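Local coordinates for translation initiation factor eIF2 assembly protein (Schizosaccharomyces pombe, PDB 4ZGP) that acts as an ATP-dependent folding chaperone that binds the gamma subunit of eIF2 and allows it to assemble with the alpha and beta subunits, at residues His189-Phe194 with Asn212-Leu217; Cys196-Lys201 with Phe243-Tyr248; Val113-Trp118 with Val181-Phe186; Asp222-Leu227 with Val247-Asp252. All coordinates share one frame; numbering follows the deposited sequence.

Contact 1: His189-Phe194 with Asn212-Leu217. With ADP (adenosine-5'-diphosphate), chain C.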
# COMPACT_ATOMS: atom_id res chain seq x y z
N HIS A 189 12.02 9.54 3.71
CA HIS A 189 13.32 8.91 3.50
C HIS A 189 13.09 7.46 3.08
O HIS A 189 12.63 6.66 3.87
CB HIS A 189 14.17 8.98 4.76
CG HIS A 189 15.63 8.73 4.53
ND1 HIS A 189 16.18 8.60 3.26
CD2 HIS A 189 16.66 8.60 5.39
CE1 HIS A 189 17.48 8.41 3.36
NE2 HIS A 189 17.80 8.40 4.64
N ALA A 190 13.42 7.14 1.83
CA ALA A 190 13.11 5.82 1.29
C ALA A 190 13.72 4.70 2.12
O ALA A 190 13.16 3.59 2.20
CB ALA A 190 13.57 5.72 -0.16
N SER A 191 14.88 4.98 2.73
CA SER A 191 15.66 3.95 3.41
C SER A 191 15.22 3.72 4.85
O SER A 191 15.76 2.85 5.52
CB SER A 191 17.15 4.30 3.40
OG SER A 191 17.67 4.34 2.08
N THR A 192 14.26 4.49 5.36
CA THR A 192 13.74 4.17 6.69
C THR A 192 12.29 3.69 6.59
O THR A 192 11.50 3.84 7.54
CB THR A 192 13.86 5.35 7.67
OG1 THR A 192 13.06 6.43 7.23
CG2 THR A 192 15.33 5.82 7.78
N GLU A 193 11.98 3.09 5.44
CA GLU A 193 10.71 2.39 5.30
C GLU A 193 10.98 0.89 5.34
O GLU A 193 12.00 0.41 4.84
CB GLU A 193 9.99 2.78 4.01
CG GLU A 193 8.48 2.82 4.19
CD GLU A 193 7.71 2.56 2.93
OE1 GLU A 193 8.20 2.92 1.84
OE2 GLU A 193 6.60 1.99 3.04
N PHE A 194 10.06 0.15 5.95
CA PHE A 194 10.26 -1.29 6.12
C PHE A 194 9.01 -2.06 5.73
O PHE A 194 7.90 -1.55 5.81
CB PHE A 194 10.62 -1.64 7.58
CG PHE A 194 11.87 -0.96 8.06
CD1 PHE A 194 13.11 -1.55 7.86
CD2 PHE A 194 11.79 0.29 8.68
CE1 PHE A 194 14.29 -0.91 8.29
CE2 PHE A 194 12.97 0.93 9.14
CZ PHE A 194 14.20 0.33 8.94
N ASN A 212 18.67 0.57 -1.47
CA ASN A 212 19.96 1.21 -1.26
C ASN A 212 20.47 0.99 0.14
O ASN A 212 19.74 1.11 1.12
CB ASN A 212 19.86 2.70 -1.56
CG ASN A 212 19.63 2.98 -3.03
OD1 ASN A 212 20.47 2.66 -3.87
ND2 ASN A 212 18.47 3.56 -3.35
N TYR A 213 21.74 0.62 0.22
CA TYR A 213 22.43 0.46 1.48
C TYR A 213 22.35 1.75 2.29
O TYR A 213 22.40 2.84 1.72
CB TYR A 213 23.88 0.06 1.23
CG TYR A 213 24.77 0.14 2.44
CD1 TYR A 213 24.73 -0.85 3.41
CD2 TYR A 213 25.66 1.20 2.60
CE1 TYR A 213 25.55 -0.78 4.53
CE2 TYR A 213 26.47 1.28 3.71
CZ TYR A 213 26.42 0.29 4.66
OH TYR A 213 27.24 0.37 5.76
N TYR A 214 22.18 1.63 3.60
CA TYR A 214 22.06 2.79 4.47
C TYR A 214 22.65 2.39 5.81
O TYR A 214 22.03 1.69 6.60
CB TYR A 214 20.59 3.24 4.59
CG TYR A 214 20.37 4.54 5.35
CD1 TYR A 214 21.28 5.59 5.27
CD2 TYR A 214 19.23 4.71 6.14
CE1 TYR A 214 21.06 6.78 5.97
CE2 TYR A 214 19.01 5.88 6.84
CZ TYR A 214 19.92 6.92 6.75
OH TYR A 214 19.70 8.09 7.45
N GLU A 215 23.90 2.80 6.05
CA GLU A 215 24.65 2.31 7.21
C GLU A 215 23.98 2.64 8.55
O GLU A 215 24.13 1.89 9.51
CB GLU A 215 26.08 2.87 7.21
CG GLU A 215 26.17 4.37 7.47
CD GLU A 215 25.53 5.20 6.36
OE1 GLU A 215 25.45 4.70 5.21
OE2 GLU A 215 25.09 6.33 6.65
N PHE A 216 23.23 3.73 8.60
CA PHE A 216 22.52 4.16 9.82
C PHE A 216 21.61 3.07 10.39
O PHE A 216 21.37 3.02 11.60
CB PHE A 216 21.70 5.42 9.52
CG PHE A 216 20.98 5.99 10.73
CD1 PHE A 216 21.67 6.74 11.68
CD2 PHE A 216 19.62 5.78 10.91
CE1 PHE A 216 21.02 7.28 12.80
CE2 PHE A 216 18.94 6.31 12.03
CZ PHE A 216 19.65 7.05 12.98
N LEU A 217 21.11 2.20 9.53
CA LEU A 217 20.16 1.17 9.96
C LEU A 217 20.82 0.13 10.87
O LEU A 217 20.23 -0.31 11.84
CB LEU A 217 19.54 0.49 8.74
CG LEU A 217 18.86 1.42 7.74
CD1 LEU A 217 18.26 0.63 6.59
CD2 LEU A 217 17.78 2.29 8.43
PB ADP C . 2.58 -0.37 -1.88
O1B ADP C . 2.29 -1.00 -0.53
O2B ADP C . 1.58 -0.73 -2.96
O3B ADP C . 4.05 -0.47 -2.22
PA ADP C . 2.64 2.17 -0.49
O1A ADP C . 3.22 1.32 0.61
O2A ADP C . 1.44 3.09 -0.27
O3A ADP C . 2.27 1.22 -1.74
O5' ADP C . 3.84 3.08 -1.03
C5' ADP C . 4.53 2.80 -2.25
C4' ADP C . 5.73 3.73 -2.24
O4' ADP C . 5.30 5.06 -2.53
C3' ADP C . 6.36 3.78 -0.86
O3' ADP C . 7.52 2.95 -0.79
C2' ADP C . 6.70 5.24 -0.62
O2' ADP C . 8.09 5.48 -0.87
C1' ADP C . 5.88 6.01 -1.63
N9 ADP C . 4.79 6.70 -0.88
C8 ADP C . 3.67 6.10 -0.42
N7 ADP C . 2.88 7.00 0.22
C5 ADP C . 3.50 8.20 0.17
C6 ADP C . 3.20 9.57 0.65
N6 ADP C . 2.04 9.81 1.32
N1 ADP C . 4.11 10.55 0.40
C2 ADP C . 5.25 10.28 -0.28
N3 ADP C . 5.58 9.06 -0.75
C4 ADP C . 4.76 8.00 -0.55
O HOH W 1 20.10 5.24 1.37

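Contact 2: Cys196-Lys201 with Phe243-Tyr248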
# COMPACT_ATOMS: atom_id res chain seq x y z
N CYS A 196 6.99 -5.59 6.77
CA CYS A 196 6.94 -6.33 8.03
C CYS A 196 5.94 -7.46 7.91
O CYS A 196 4.77 -7.26 7.55
CB CYS A 196 6.57 -5.41 9.20
SG CYS A 196 7.55 -3.87 9.26
N PHE A 197 6.40 -8.66 8.23
CA PHE A 197 5.66 -9.85 7.92
C PHE A 197 5.14 -10.47 9.21
O PHE A 197 5.88 -10.64 10.18
CB PHE A 197 6.56 -10.83 7.15
CG PHE A 197 7.07 -10.29 5.86
CD1 PHE A 197 8.24 -9.54 5.81
CD2 PHE A 197 6.39 -10.53 4.68
CE1 PHE A 197 8.71 -9.05 4.60
CE2 PHE A 197 6.86 -10.04 3.47
CZ PHE A 197 8.02 -9.30 3.43
N VAL A 198 3.85 -10.77 9.21
CA VAL A 198 3.15 -11.18 10.40
C VAL A 198 2.49 -12.53 10.15
O VAL A 198 1.77 -12.69 9.18
CB VAL A 198 2.06 -10.16 10.80
CG1 VAL A 198 1.31 -10.66 12.02
CG2 VAL A 198 2.68 -8.79 11.07
N LYS A 199 2.73 -13.48 11.05
CA LYS A 199 2.11 -14.80 10.92
C LYS A 199 1.64 -15.24 12.29
O LYS A 199 2.38 -15.13 13.27
CB LYS A 199 3.10 -15.81 10.33
CG LYS A 199 2.51 -17.20 10.15
CD LYS A 199 3.60 -18.24 9.95
CE LYS A 199 4.18 -18.13 8.58
NZ LYS A 199 5.10 -19.28 8.24
N SER A 200 0.40 -15.71 12.35
CA SER A 200 -0.28 -16.00 13.62
C SER A 200 -0.11 -14.85 14.61
O SER A 200 0.22 -15.07 15.77
CB SER A 200 0.23 -17.32 14.20
OG SER A 200 0.23 -18.31 13.19
N LYS A 201 -0.32 -13.63 14.12
CA LYS A 201 -0.27 -12.41 14.92
C LYS A 201 1.10 -12.12 15.52
O LYS A 201 1.24 -11.28 16.42
CB LYS A 201 -1.32 -12.46 16.03
CG LYS A 201 -2.75 -12.42 15.52
CD LYS A 201 -2.96 -11.24 14.59
CE LYS A 201 -4.44 -10.88 14.45
NZ LYS A 201 -4.64 -9.81 13.43
N PHE A 243 -0.52 -11.29 7.73
CA PHE A 243 -0.59 -10.16 6.81
C PHE A 243 0.78 -9.49 6.72
O PHE A 243 1.72 -9.89 7.40
CB PHE A 243 -1.69 -9.15 7.25
CG PHE A 243 -1.49 -8.57 8.64
CD1 PHE A 243 -1.93 -9.24 9.77
CD2 PHE A 243 -0.87 -7.32 8.81
CE1 PHE A 243 -1.77 -8.69 11.05
CE2 PHE A 243 -0.70 -6.76 10.09
CZ PHE A 243 -1.15 -7.44 11.20
N VAL A 244 0.89 -8.48 5.86
CA VAL A 244 2.15 -7.79 5.66
C VAL A 244 1.89 -6.30 5.81
O VAL A 244 0.98 -5.81 5.17
CB VAL A 244 2.72 -8.07 4.27
CG1 VAL A 244 4.05 -7.37 4.08
CG2 VAL A 244 2.85 -9.63 4.04
N PHE A 245 2.64 -5.60 6.65
CA PHE A 245 2.39 -4.16 6.78
C PHE A 245 3.65 -3.37 6.48
O PHE A 245 4.75 -3.83 6.76
CB PHE A 245 1.77 -3.80 8.16
CG PHE A 245 2.67 -3.99 9.36
CD1 PHE A 245 2.77 -5.22 9.99
CD2 PHE A 245 3.30 -2.91 9.96
CE1 PHE A 245 3.56 -5.37 11.14
CE2 PHE A 245 4.08 -3.05 11.10
CZ PHE A 245 4.22 -4.27 11.69
N ASP A 246 3.49 -2.21 5.83
CA ASP A 246 4.63 -1.36 5.50
C ASP A 246 4.66 -0.23 6.51
O ASP A 246 3.62 0.28 6.91
CB ASP A 246 4.55 -0.79 4.07
CG ASP A 246 4.71 -1.87 3.01
OD1 ASP A 246 5.26 -2.95 3.32
OD2 ASP A 246 4.27 -1.66 1.87
N VAL A 247 5.86 0.15 6.94
CA VAL A 247 6.00 1.19 7.95
C VAL A 247 7.06 2.20 7.56
O VAL A 247 8.03 1.85 6.92
CB VAL A 247 6.36 0.63 9.32
CG1 VAL A 247 5.24 -0.16 9.83
CG2 VAL A 247 7.63 -0.22 9.23
N TYR A 248 6.82 3.45 7.93
CA TYR A 248 7.80 4.50 7.74
C TYR A 248 8.21 4.99 9.12
O TYR A 248 7.37 5.37 9.93
CB TYR A 248 7.22 5.65 6.91
CG TYR A 248 8.20 6.80 6.77
CD1 TYR A 248 9.46 6.60 6.24
CD2 TYR A 248 7.83 8.10 7.14
CE1 TYR A 248 10.37 7.67 6.11
CE2 TYR A 248 8.73 9.17 6.99
CZ TYR A 248 9.99 8.95 6.48
OH TYR A 248 10.88 10.01 6.35

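Contact 3: Val113-Trp118 with Val181-Phe186. With ADP (adenosine-5'-diphosphate), chain C.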
# COMPACT_ATOMS: atom_id res chain seq x y z
N VAL A 113 -0.55 11.69 -2.91
CA VAL A 113 -0.21 10.46 -3.62
C VAL A 113 -1.49 9.64 -3.79
O VAL A 113 -2.15 9.32 -2.81
CB VAL A 113 0.85 9.63 -2.85
CG1 VAL A 113 1.02 8.26 -3.49
CG2 VAL A 113 2.20 10.36 -2.80
N PRO A 114 -1.87 9.35 -5.04
CA PRO A 114 -3.13 8.64 -5.30
C PRO A 114 -2.96 7.13 -5.29
O PRO A 114 -1.88 6.66 -5.61
CB PRO A 114 -3.51 9.10 -6.69
CG PRO A 114 -2.13 9.25 -7.37
CD PRO A 114 -1.22 9.79 -6.29
N LYS A 115 -4.01 6.39 -4.94
CA LYS A 115 -4.01 4.93 -5.14
C LYS A 115 -5.47 4.47 -5.24
O LYS A 115 -6.37 5.24 -4.93
CB LYS A 115 -3.26 4.21 -4.00
CG LYS A 115 -3.91 4.35 -2.63
CD LYS A 115 -3.11 3.65 -1.50
CE LYS A 115 -3.33 2.14 -1.54
NZ LYS A 115 -2.51 1.39 -0.52
N LEU A 116 -5.72 3.24 -5.70
CA LEU A 116 -7.06 2.69 -5.58
C LEU A 116 -7.08 1.81 -4.33
O LEU A 116 -6.35 2.09 -3.38
CB LEU A 116 -7.50 1.94 -6.83
CG LEU A 116 -7.49 2.75 -8.14
CD1 LEU A 116 -8.17 1.98 -9.25
CD2 LEU A 116 -8.12 4.14 -7.99
N ASN A 117 -7.92 0.78 -4.32
CA ASN A 117 -8.16 0.08 -3.07
C ASN A 117 -6.90 -0.55 -2.50
O ASN A 117 -6.75 -0.62 -1.28
CB ASN A 117 -9.24 -1.00 -3.21
CG ASN A 117 -10.55 -0.47 -3.83
OD1 ASN A 117 -10.54 0.21 -4.86
ND2 ASN A 117 -11.67 -0.82 -3.20
N TRP A 118 -6.01 -1.04 -3.36
CA TRP A 118 -4.84 -1.76 -2.83
C TRP A 118 -3.49 -1.20 -3.25
O TRP A 118 -2.59 -1.12 -2.41
CB TRP A 118 -4.86 -3.24 -3.21
CG TRP A 118 -6.10 -3.96 -2.77
CD1 TRP A 118 -6.32 -4.56 -1.55
CD2 TRP A 118 -7.28 -4.15 -3.54
NE1 TRP A 118 -7.59 -5.10 -1.52
CE2 TRP A 118 -8.19 -4.88 -2.74
CE3 TRP A 118 -7.65 -3.78 -4.84
CZ2 TRP A 118 -9.46 -5.23 -3.19
CZ3 TRP A 118 -8.91 -4.14 -5.29
CH2 TRP A 118 -9.80 -4.85 -4.47
N VAL A 181 -8.25 6.79 -3.49
CA VAL A 181 -7.57 7.23 -2.30
C VAL A 181 -6.59 8.34 -2.64
O VAL A 181 -5.78 8.20 -3.54
CB VAL A 181 -6.80 6.05 -1.63
CG1 VAL A 181 -6.06 6.53 -0.40
CG2 VAL A 181 -7.77 4.92 -1.29
N LEU A 182 -6.68 9.44 -1.91
CA LEU A 182 -5.70 10.50 -2.01
C LEU A 182 -4.99 10.64 -0.66
O LEU A 182 -5.56 11.13 0.31
CB LEU A 182 -6.38 11.82 -2.43
CG LEU A 182 -7.13 11.71 -3.76
CD1 LEU A 182 -7.95 12.96 -4.03
CD2 LEU A 182 -6.16 11.43 -4.93
N LYS A 183 -3.75 10.20 -0.61
CA LYS A 183 -2.94 10.35 0.60
C LYS A 183 -2.21 11.67 0.59
O LYS A 183 -1.66 12.04 -0.43
CB LYS A 183 -1.94 9.21 0.70
CG LYS A 183 -2.67 7.87 0.68
CD LYS A 183 -1.74 6.73 0.82
CE LYS A 183 -0.79 6.66 -0.34
NZ LYS A 183 0.36 5.83 0.09
N GLU A 184 -2.17 12.35 1.73
CA GLU A 184 -1.36 13.56 1.81
C GLU A 184 0.09 13.22 1.48
O GLU A 184 0.66 12.31 2.06
CB GLU A 184 -1.44 14.22 3.18
CG GLU A 184 -0.51 15.42 3.28
CD GLU A 184 -0.88 16.35 4.41
OE1 GLU A 184 -1.95 16.14 5.04
OE2 GLU A 184 -0.09 17.28 4.66
N TRP A 185 0.68 13.95 0.54
CA TRP A 185 2.07 13.75 0.20
C TRP A 185 2.98 14.30 1.27
O TRP A 185 2.73 15.36 1.84
CB TRP A 185 2.40 14.39 -1.16
CG TRP A 185 3.87 14.31 -1.52
CD1 TRP A 185 4.49 13.31 -2.21
CD2 TRP A 185 4.88 15.27 -1.22
NE1 TRP A 185 5.83 13.58 -2.35
CE2 TRP A 185 6.09 14.79 -1.75
CE3 TRP A 185 4.88 16.49 -0.54
CZ2 TRP A 185 7.29 15.48 -1.63
CZ3 TRP A 185 6.07 17.19 -0.42
CH2 TRP A 185 7.26 16.68 -0.96
N PHE A 186 4.05 13.58 1.56
CA PHE A 186 5.10 14.12 2.39
C PHE A 186 6.43 13.55 1.90
O PHE A 186 6.49 12.43 1.40
CB PHE A 186 4.87 13.81 3.87
CG PHE A 186 4.67 12.36 4.14
CD1 PHE A 186 3.43 11.76 3.95
CD2 PHE A 186 5.74 11.58 4.57
CE1 PHE A 186 3.25 10.40 4.20
CE2 PHE A 186 5.56 10.23 4.83
CZ PHE A 186 4.32 9.64 4.63
PB ADP C . 2.58 -0.37 -1.88
O1B ADP C . 2.29 -1.00 -0.53
O2B ADP C . 1.58 -0.73 -2.96
O3B ADP C . 4.05 -0.47 -2.22
PA ADP C . 2.64 2.17 -0.49
O1A ADP C . 3.22 1.32 0.61
O2A ADP C . 1.44 3.09 -0.27
O3A ADP C . 2.27 1.22 -1.74
O5' ADP C . 3.84 3.08 -1.03
C5' ADP C . 4.53 2.80 -2.25
C4' ADP C . 5.73 3.73 -2.24
O4' ADP C . 5.30 5.06 -2.53
C3' ADP C . 6.36 3.78 -0.86
O3' ADP C . 7.52 2.95 -0.79
C2' ADP C . 6.70 5.24 -0.62
O2' ADP C . 8.09 5.48 -0.87
C1' ADP C . 5.88 6.01 -1.63
N9 ADP C . 4.79 6.70 -0.88
C8 ADP C . 3.67 6.10 -0.42
N7 ADP C . 2.88 7.00 0.22
C5 ADP C . 3.50 8.20 0.17
C6 ADP C . 3.20 9.57 0.65
N6 ADP C . 2.04 9.81 1.32
N1 ADP C . 4.11 10.55 0.40
C2 ADP C . 5.25 10.28 -0.28
N3 ADP C . 5.58 9.06 -0.75
C4 ADP C . 4.76 8.00 -0.55
O HOH W 2 -1.03 2.87 1.13

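Contact 4: Asp222-Leu227 with Val247-Asp252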
# COMPACT_ATOMS: atom_id res chain seq x y z
N ASP A 222 17.90 -2.29 16.67
CA ASP A 222 17.08 -2.66 17.83
C ASP A 222 16.01 -1.60 18.10
O ASP A 222 14.88 -1.92 18.47
CB ASP A 222 17.96 -2.85 19.08
CG ASP A 222 18.93 -4.02 18.94
OD1 ASP A 222 18.55 -5.05 18.36
OD2 ASP A 222 20.08 -3.90 19.42
N CYS A 223 16.36 -0.34 17.87
CA CYS A 223 15.40 0.75 18.00
C CYS A 223 14.28 0.58 16.97
O CYS A 223 13.10 0.66 17.32
CB CYS A 223 16.10 2.10 17.84
SG CYS A 223 15.04 3.53 18.09
N TYR A 224 14.65 0.33 15.71
CA TYR A 224 13.63 0.12 14.67
C TYR A 224 12.74 -1.06 14.99
O TYR A 224 11.52 -0.99 14.83
CB TYR A 224 14.27 -0.08 13.29
CG TYR A 224 14.82 1.20 12.69
CD1 TYR A 224 13.96 2.24 12.35
CD2 TYR A 224 16.18 1.37 12.47
CE1 TYR A 224 14.44 3.42 11.81
CE2 TYR A 224 16.67 2.56 11.93
CZ TYR A 224 15.79 3.57 11.60
OH TYR A 224 16.24 4.76 11.06
N GLU A 225 13.35 -2.16 15.45
CA GLU A 225 12.60 -3.36 15.77
C GLU A 225 11.57 -3.09 16.86
O GLU A 225 10.42 -3.52 16.75
CB GLU A 225 13.54 -4.49 16.21
CG GLU A 225 12.79 -5.76 16.60
CD GLU A 225 13.71 -6.86 17.10
OE1 GLU A 225 13.19 -7.89 17.57
OE2 GLU A 225 14.94 -6.69 17.03
N LYS A 226 11.98 -2.36 17.90
CA LYS A 226 11.08 -2.06 19.01
C LYS A 226 9.91 -1.20 18.54
O LYS A 226 8.77 -1.45 18.92
CB LYS A 226 11.82 -1.35 20.15
CG LYS A 226 10.93 -0.82 21.26
CD LYS A 226 10.12 -1.92 21.93
CE LYS A 226 9.58 -1.47 23.29
NZ LYS A 226 8.98 -0.10 23.26
N LEU A 227 10.18 -0.21 17.71
CA LEU A 227 9.10 0.64 17.19
C LEU A 227 8.13 -0.15 16.28
O LEU A 227 6.92 0.09 16.31
CB LEU A 227 9.67 1.82 16.42
CG LEU A 227 10.42 2.84 17.27
CD1 LEU A 227 11.04 3.92 16.38
CD2 LEU A 227 9.51 3.45 18.33
N VAL A 247 5.86 0.15 6.94
CA VAL A 247 6.00 1.19 7.95
C VAL A 247 7.06 2.20 7.56
O VAL A 247 8.03 1.85 6.92
CB VAL A 247 6.36 0.63 9.32
CG1 VAL A 247 5.24 -0.16 9.83
CG2 VAL A 247 7.63 -0.22 9.23
N TYR A 248 6.82 3.45 7.93
CA TYR A 248 7.80 4.50 7.74
C TYR A 248 8.21 4.99 9.12
O TYR A 248 7.37 5.37 9.93
CB TYR A 248 7.22 5.65 6.91
CG TYR A 248 8.20 6.80 6.77
CD1 TYR A 248 9.46 6.60 6.24
CD2 TYR A 248 7.83 8.10 7.14
CE1 TYR A 248 10.37 7.67 6.11
CE2 TYR A 248 8.73 9.17 6.99
CZ TYR A 248 9.99 8.95 6.48
OH TYR A 248 10.88 10.01 6.35
N ILE A 249 9.50 4.94 9.42
CA ILE A 249 9.96 5.30 10.76
C ILE A 249 10.82 6.54 10.64
O ILE A 249 11.81 6.55 9.93
CB ILE A 249 10.72 4.15 11.43
CG1 ILE A 249 9.78 2.95 11.59
CG2 ILE A 249 11.23 4.59 12.82
CD1 ILE A 249 10.41 1.70 12.21
N HIS A 250 10.41 7.59 11.33
CA HIS A 250 11.06 8.88 11.17
C HIS A 250 11.05 9.57 12.52
O HIS A 250 10.00 9.69 13.15
CB HIS A 250 10.34 9.71 10.11
CG HIS A 250 10.97 11.04 9.86
ND1 HIS A 250 12.18 11.19 9.24
CD2 HIS A 250 10.53 12.30 10.15
CE1 HIS A 250 12.48 12.48 9.15
NE2 HIS A 250 11.49 13.17 9.70
N LYS A 251 12.22 10.00 12.98
CA LYS A 251 12.33 10.67 14.28
C LYS A 251 11.61 9.93 15.40
O LYS A 251 10.79 10.51 16.11
CB LYS A 251 11.78 12.10 14.18
CG LYS A 251 12.47 12.98 13.17
CD LYS A 251 11.68 14.27 12.99
CE LYS A 251 12.54 15.51 13.16
NZ LYS A 251 13.44 15.47 14.34
N ASP A 252 11.91 8.63 15.53
CA ASP A 252 11.44 7.78 16.62
C ASP A 252 9.93 7.58 16.62
O ASP A 252 9.34 7.25 17.64
CB ASP A 252 11.88 8.34 17.98
CG ASP A 252 13.34 8.11 18.24
OD1 ASP A 252 13.89 7.10 17.74
OD2 ASP A 252 13.95 8.95 18.95
O HOH W 3 14.41 6.87 11.05

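Contact 1: His189-Phe194 with Asn212-Leu217
The imidazole of His-189 turns its edge to the phenol ring of Tyr-214 in an offset edge-to-face pair, with centroids 4.8 Å apart and planes at 71°. NE2 of His-189 stands over one face of that ring, 3.3 Å from CZ of Tyr-214, and the two side chains arrive from opposite directions. With CG anti to the backbone N (chi1 -174°), Tyr-214 carries its ring toward His-189, Ser-191 and Thr-192. CB of Phe-216 lies above a face of the same ring, while CG2 of Thr-192 reaches its edge, 3.8 Å from CE2 of Tyr-214. Ser-191 fills the space nearer the backbone: its CB is 3.5 Å from CD2 of Tyr-214 and also sits above a face of the His-189 imidazole.

Leu-217 adds an aliphatic patch, its CD2 lying 4.1 Å from CZ of Phe-194. CD1 of Leu-217 also packs 3.5 Å from the carbonyl O of Ser-191, an oxygen buried here without a polar partner. The hydroxyl of Ser-191 is better provided for, since it bonds to Asp-210 and accepts from a water that reaches weakly to the carbonyl of Tyr-213.

Glu-193 faces elsewhere: in one of its two modelled conformers, OE1 accepts a hydrogen bond from ribose O3' of ADP at 2.7 Å, and OE2 forms a salt bridge with Arg-209. Segment 189-194 runs from a short 3-10 turn at 190-191 into strand 193-199. Thr-192 and Phe-194 bond through their backbones to strand 243-250, and Tyr-224 of helix 221-233 packs against Thr-192, Phe-194, Phe-216 and Leu-217.

Contact 2: Cys196-Lys201 with Phe243-Tyr248
Cys-196 lays its CB over the face of the Phe-245 ring, 3.6 Å from the centroid and 15° off the normal, in a CH-pi contact that the SG extends as a sulfur-aromatic one. Val-198 approaches the same ring differently, bringing CG2 in plane to the edge, 3.5 Å from CE1 of Phe-245. Two residues along, CB of Val-198 stands over the centre of the Phe-243 ring, both side chains pointing the same way. Both phenylalanines place CG between the backbone N and the carbonyl carbon (chi1 59° for Phe-243, 67° for Phe-245), which sets their rings against Cys-196 and Val-198. On the other face, CG1 of Val-244 covers the Phe-197 ring.

Antiparallel pairing fixes this register: Phe-245 N donates to Cys-196 O at 2.8 Å, and Val-198 N to Phe-243 O at 2.9 Å. A serine in place of Phe-245 would probably leave Cys-196 without a ring face to cover, deprive CG2 of Val-198 of that edge, and open a gap between them.

The face toward helix 221-233 is apolar; the other mixes Phe-197 and Val-244 with Asp-246, whose salt bridges to Arg-195 and Arg-209 are likely to fix its carboxylate beside ADP.

Contact 3: Val113-Trp118 with Val181-Phe186
Four backbone hydrogen bonds join Val-113 to Lys-183 and Lys-115 to Val-181, each pair bonded in both directions. The shortest runs from Val-113 N to Lys-183 O at 2.7 Å. In the non-hydrogen-bonded pair between them, Pro-114 with Leu-182, CA of Pro-114 makes a CA-H...O contact with Val-181 O (3.2 Å).

Apolar packing follows both sheet faces. CB of Pro-114 meets CD2 of Leu-182 against helix 138-146. On the nucleotide side, CG2 of Val-113 lies in plane at the edge of the Trp-185 indole, 3.8 Å from CD1, and touches the adenine.

The end of strand 180-184 and the residues after it recognise the base, in the adenine-binding wall of an ATP-grasp fold. Adenine N6 donates to Glu-184 O at 2.9 Å, and Phe-186 N donates almost straight to N1 (175°), while the Phe-186 ring turns a face to N1.

The two lysines make the remaining polar contacts. Lys-183, bent at chi3 (-63°), delivers NZ to adenine N7 at 2.8 Å and to the alpha-phosphate oxygen O2A at 3.0 Å. NZ of Lys-115 bonds to Trp-118 O from above the carbonyl plane, forms a salt bridge with Asp-258, and reaches O2A through a water.

Contact 4: Asp222-Leu227 with Val247-Asp252
Ile-249 meets Tyr-224 and Leu-227 through its CG2 methyl, and apolar contacts of this kind carry most of the interface. CG2 of Ile-249 lies 3.6 Å from CE1 of Tyr-224 and equally close to CD1 of Leu-227, so that one methyl group fills the angle between two side chains about a helical turn apart. The Ile-249 branch meets the tyrosine at its rim: CB lies in the plane of the ring, and CD1 comes within 3.6 Å of CD1 of Tyr-224. Ile-249 divides its two branches at CB, with CG2 anti to the backbone N and CG1 (chi1 -62°) anti to the carbonyl carbon, which lets both reach the helix. Beyond it, CD1 of Leu-227 extends to the turn and packs 3.8 Å from backbone atom C of Asp-252.

No hydrogen bond joins the two segments directly; a water in the plane of the Tyr-224 ring lies 2.8 Å from the phenol OH and donates to Ile-249 O, which also accepts from Thr-192. Towards the surface, SG of Cys-223 comes within 3.8 Å of OD1 of Asp-252. Substituting Tyr-224 with an alanine would probably expose one flank of Ile-249 and leave the bridging water without its hydroxyl partner.

Ile-228 continues the apolar surface onto Ile-249 and Val-247. This is a helix packed on one face of a largely antiparallel sheet, as in the alpha+beta ATP-grasp fold.

Overall arrangement
Contacts 2 and 3 are buried pairings of antiparallel strands, one in each of two different sheets, whereas contacts 1 and 4 are only partly buried and rely on side chains rather than backbone bonds between their segments. Contacts 1 and 2 share strand 193-199, and contacts 2 and 4 share strand 243-250, so three of the four gather on one sheet and its covering helices. Contact 3 stands apart on the other sheet, although its Phe-186 touches Tyr-248 of contacts 2 and 4. ADP lies between the sheets: contact 3 supplies base recognition and lysines, contact 1 a carboxylate for the ribose. Contact 4 remains apolar and remote from the nucleotide, its polar link passing through water.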